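Local coordinates for protein peptide amidase (Stenotrophomonas maltophilia, PDB 1M22) that probably hydrolyses amide bonds, as a peptide amidase of the amidase signature family, at residues L284-M289 / T418-P423; R336-N339 / P344-S347. One frame throughout, in Å; residues are numbered along the deposited sequence.

Interaction 1 of 2, residues L284-M289 / T418-P423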
# COMPACT_ATOMS: atom_id res chain seq x y z
N LEU A 284 22.11 -1.50 -5.37
CA LEU A 284 22.97 -2.02 -4.30
C LEU A 284 24.12 -1.07 -4.02
O LEU A 284 24.71 -1.09 -2.94
CB LEU A 284 23.54 -3.39 -4.68
CG LEU A 284 22.57 -4.56 -4.89
CD1 LEU A 284 23.37 -5.79 -5.30
CD2 LEU A 284 21.79 -4.83 -3.62
N LYS A 285 24.45 -0.23 -5.01
CA LYS A 285 25.55 0.72 -4.87
C LYS A 285 25.08 2.15 -4.61
O LYS A 285 25.87 3.09 -4.66
CB LYS A 285 26.44 0.68 -6.11
CG LYS A 285 26.94 -0.71 -6.47
CD LYS A 285 27.60 -1.41 -5.28
CE LYS A 285 28.84 -0.69 -4.80
NZ LYS A 285 29.46 -1.38 -3.63
N TYR A 286 23.79 2.30 -4.34
CA TYR A 286 23.21 3.61 -4.05
C TYR A 286 23.98 4.16 -2.84
O TYR A 286 24.33 3.41 -1.93
CB TYR A 286 21.72 3.42 -3.74
CG TYR A 286 20.95 4.67 -3.38
CD1 TYR A 286 20.88 5.12 -2.07
CD2 TYR A 286 20.25 5.37 -4.36
CE1 TYR A 286 20.12 6.23 -1.73
CE2 TYR A 286 19.49 6.49 -4.03
CZ TYR A 286 19.43 6.91 -2.71
OH TYR A 286 18.65 8.00 -2.37
N ARG A 287 24.25 5.46 -2.84
CA ARG A 287 25.00 6.08 -1.75
C ARG A 287 24.49 5.71 -0.36
O ARG A 287 23.35 6.01 -0.01
CB ARG A 287 24.99 7.60 -1.91
CG ARG A 287 25.90 8.33 -0.93
CD ARG A 287 25.79 9.84 -1.07
NE ARG A 287 24.48 10.34 -0.67
CZ ARG A 287 24.00 10.27 0.57
NH1 ARG A 287 24.72 9.72 1.54
NH2 ARG A 287 22.79 10.75 0.84
N GLY A 288 25.35 5.06 0.42
CA GLY A 288 24.99 4.67 1.78
C GLY A 288 24.29 3.32 1.89
O GLY A 288 24.07 2.82 2.99
N MET A 289 23.97 2.71 0.75
CA MET A 289 23.27 1.43 0.74
C MET A 289 24.11 0.18 1.03
O MET A 289 23.67 -0.71 1.75
CB MET A 289 22.56 1.24 -0.60
CG MET A 289 21.51 0.13 -0.61
SD MET A 289 20.06 0.50 0.41
CE MET A 289 19.16 1.59 -0.68
N THR A 418 13.93 0.80 -2.50
CA THR A 418 14.17 1.99 -3.30
C THR A 418 15.22 2.83 -2.57
O THR A 418 15.87 2.35 -1.64
CB THR A 418 12.85 2.80 -3.47
OG1 THR A 418 13.08 3.92 -4.33
CG2 THR A 418 12.33 3.29 -2.12
N GLY A 419 15.42 4.07 -3.02
CA GLY A 419 16.38 4.94 -2.37
C GLY A 419 15.69 5.68 -1.24
O GLY A 419 14.66 5.23 -0.74
N VAL A 420 16.24 6.82 -0.83
CA VAL A 420 15.63 7.59 0.25
C VAL A 420 14.80 8.76 -0.27
O VAL A 420 14.87 9.12 -1.44
CB VAL A 420 16.69 8.15 1.22
CG1 VAL A 420 17.44 7.00 1.87
CG2 VAL A 420 17.65 9.07 0.49
N ALA A 421 14.00 9.33 0.62
CA ALA A 421 13.14 10.45 0.27
C ALA A 421 13.96 11.62 -0.29
O ALA A 421 15.09 11.86 0.12
CB ALA A 421 12.37 10.91 1.50
N TRP A 422 13.35 12.33 -1.23
CA TRP A 422 13.97 13.47 -1.90
C TRP A 422 13.18 14.74 -1.58
O TRP A 422 12.03 14.67 -1.16
CB TRP A 422 13.97 13.23 -3.41
CG TRP A 422 12.59 12.95 -3.93
CD1 TRP A 422 11.70 13.86 -4.43
CD2 TRP A 422 11.92 11.68 -3.95
NE1 TRP A 422 10.52 13.23 -4.76
CE2 TRP A 422 10.63 11.90 -4.48
CE3 TRP A 422 12.29 10.38 -3.58
CZ2 TRP A 422 9.70 10.86 -4.63
CZ3 TRP A 422 11.37 9.35 -3.74
CH2 TRP A 422 10.08 9.60 -4.26
N PRO A 423 13.80 15.91 -1.77
CA PRO A 423 13.10 17.17 -1.51
C PRO A 423 11.84 17.24 -2.37
O PRO A 423 11.90 16.97 -3.57
CB PRO A 423 14.13 18.23 -1.91
CG PRO A 423 15.43 17.56 -1.62
CD PRO A 423 15.21 16.16 -2.14

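Interaction 2 of 2, residues R336-N339 / P344-S347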
# COMPACT_ATOMS: atom_id res chain seq x y z
N ARG A 336 -16.05 2.22 -16.06
CA ARG A 336 -16.91 1.20 -15.49
C ARG A 336 -17.21 1.57 -14.03
O ARG A 336 -18.35 1.46 -13.57
CB ARG A 336 -16.24 -0.18 -15.54
CG ARG A 336 -17.08 -1.30 -14.90
CD ARG A 336 -16.51 -2.68 -15.22
NE ARG A 336 -15.21 -2.92 -14.58
CZ ARG A 336 -15.05 -3.19 -13.29
NH1 ARG A 336 -16.10 -3.25 -12.48
NH2 ARG A 336 -13.83 -3.39 -12.80
N TYR A 337 -16.19 2.03 -13.31
CA TYR A 337 -16.36 2.43 -11.92
C TYR A 337 -17.34 3.60 -11.81
O TYR A 337 -18.23 3.58 -10.96
CB TYR A 337 -15.00 2.80 -11.31
CG TYR A 337 -15.09 3.46 -9.95
CD1 TYR A 337 -15.42 4.80 -9.82
CD2 TYR A 337 -14.87 2.73 -8.78
CE1 TYR A 337 -15.55 5.41 -8.58
CE2 TYR A 337 -15.00 3.32 -7.52
CZ TYR A 337 -15.34 4.66 -7.44
OH TYR A 337 -15.49 5.28 -6.22
N PHE A 338 -17.18 4.61 -12.66
CA PHE A 338 -18.07 5.77 -12.63
C PHE A 338 -19.52 5.34 -12.82
O PHE A 338 -20.43 5.87 -12.17
CB PHE A 338 -17.71 6.79 -13.72
CG PHE A 338 -16.47 7.60 -13.45
CD1 PHE A 338 -16.01 7.81 -12.15
CD2 PHE A 338 -15.80 8.21 -14.50
CE1 PHE A 338 -14.90 8.62 -11.92
CE2 PHE A 338 -14.69 9.02 -14.28
CZ PHE A 338 -14.24 9.22 -12.98
N ASN A 339 -19.75 4.40 -13.73
CA ASN A 339 -21.09 3.92 -14.02
C ASN A 339 -21.65 3.07 -12.89
O ASN A 339 -22.79 3.26 -12.47
CB ASN A 339 -21.09 3.11 -15.33
CG ASN A 339 -22.42 2.45 -15.61
OD1 ASN A 339 -22.74 1.41 -15.03
ND2 ASN A 339 -23.20 3.05 -16.49
N PRO A 344 -20.58 11.56 -10.28
CA PRO A 344 -21.01 12.78 -10.97
C PRO A 344 -20.32 12.91 -12.34
O PRO A 344 -20.75 13.69 -13.19
CB PRO A 344 -20.62 13.89 -9.99
CG PRO A 344 -19.43 13.31 -9.29
CD PRO A 344 -19.85 11.88 -9.05
N LEU A 345 -19.24 12.15 -12.52
CA LEU A 345 -18.49 12.11 -13.77
C LEU A 345 -18.91 10.81 -14.43
O LEU A 345 -19.02 9.78 -13.77
CB LEU A 345 -16.99 12.08 -13.50
CG LEU A 345 -16.35 13.26 -12.76
CD1 LEU A 345 -14.90 12.94 -12.45
CD2 LEU A 345 -16.46 14.51 -13.62
N ARG A 346 -19.15 10.85 -15.74
CA ARG A 346 -19.59 9.66 -16.46
C ARG A 346 -18.53 9.10 -17.41
O ARG A 346 -18.64 7.96 -17.85
CB ARG A 346 -20.87 9.97 -17.24
CG ARG A 346 -22.02 10.46 -16.38
CD ARG A 346 -23.13 11.07 -17.22
NE ARG A 346 -23.72 10.12 -18.16
CZ ARG A 346 -24.37 9.01 -17.81
NH1 ARG A 346 -24.53 8.71 -16.52
NH2 ARG A 346 -24.87 8.21 -18.74
N SER A 347 -17.52 9.90 -17.71
CA SER A 347 -16.48 9.46 -18.63
C SER A 347 -15.14 10.10 -18.32
O SER A 347 -15.06 11.06 -17.56
CB SER A 347 -16.87 9.81 -20.07
OG SER A 347 -16.88 11.21 -20.24

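Interaction 1 of 2, residues L284-M289 / T418-P423
With CG of Tyr286 anti to the backbone N (chi1 179°), the phenol reaches straight across to the 418-423 loop, and a matching anti torsion in Met289 (chi1 -165°), followed by bends at chi2 and chi3, carries CE to 3.5 Å from Thr418 O. The two side chains share one short type II turn, Tyr286 to Met289, closed by the bond from Met289 N to Tyr286 O. Their targets are successive pieces of loop backbone. Gly419 CA lies over one face of the Tyr286 ring, offset toward its rim and 4.0 Å from the centroid, a CH-pi contact made close by the lack of a side chain. Beyond it, Val420 N donates to Tyr286 OH at 3.1 Å; the angle at the hydrogen is 172°, nearly straight. Val420 CG2 packs within 3.2 Å of the same hydroxyl oxygen, amide and methyl crowding one side of it. Phe431 meets the tyrosine ring edge-to-face. The contact joins two loops that follow parallel neighbouring strands of the central mixed sheet of this amidase signature fold, 275-279 and 412-416; Met289 leads toward helix 289-302 and touches Pro416, while Met289 and Val420 both pack on Val459 of strand 457-464.

Interaction 2 of 2, residues R336-N339 / P344-S347
Phe338 and Leu345 meet where a helix-loop-helix connection folds back on itself, an aromatic side chain packed against the loop that joins two consecutive helices. Phe338 stands near the C-terminal end of helix 319-340, and the 344-347 segment is the last piece of loop before helix 348-357. In the first shell, Leu345 CB sits over one face of the phenyl ring, 4.0 Å from its centroid and 16° off the normal, which is the geometry of a CH-pi contact. With both CG atoms anti to their own carbonyl carbons (chi1 -75° in Phe338, -62° in Leu345), the two side chains run alongside each other and point the same way. Farther out along the pair, Leu345 CD1 thus approaches Phe338 CZ at 3.8 Å. The base of the aromatic side chain meets backbone instead: Leu345 O comes to 3.3 Å from Phe338 CB. No hydrogen bond links the two segments; the join rests on apolar packing, with the carbonyl closely packed against the base of the ring side chain.

In the next shell, Ala343 touches Phe338, whereas Ala102 and Leu351 pack against Leu345. The first turn of helix 348-357 holds the loop that leads into it. Asp350 ties two successive loop residues to the helix start: its OD2 accepts from Arg346 N, and its backbone N donates to OG of Ser347, the N-cap. These bonds are consistent with a firmly set loop path past the ring, where Ser347 O lies 3.9 Å from Phe338 CE2.

Both contacts depend on one aromatic ring with a carbon atom over its face. Interaction 1 is buried and joins loops 129 residues apart in sequence, at the ends of neighbouring sheet strands, with the side chain of Thr418 about 12 Å from that of the nucleophile Ser189. Interaction 2 is partly buried, spans the short loop between consecutive helices and lies away from the annotated sites. Polar chemistry crosses interaction 1 directly, through a phenol; in interaction 2 it stays on one side, at the start of the following helix. Their centres are about 40 Å apart, on opposite sides of the chain's centre, with interaction 2 nested in the loop closed by interaction 1.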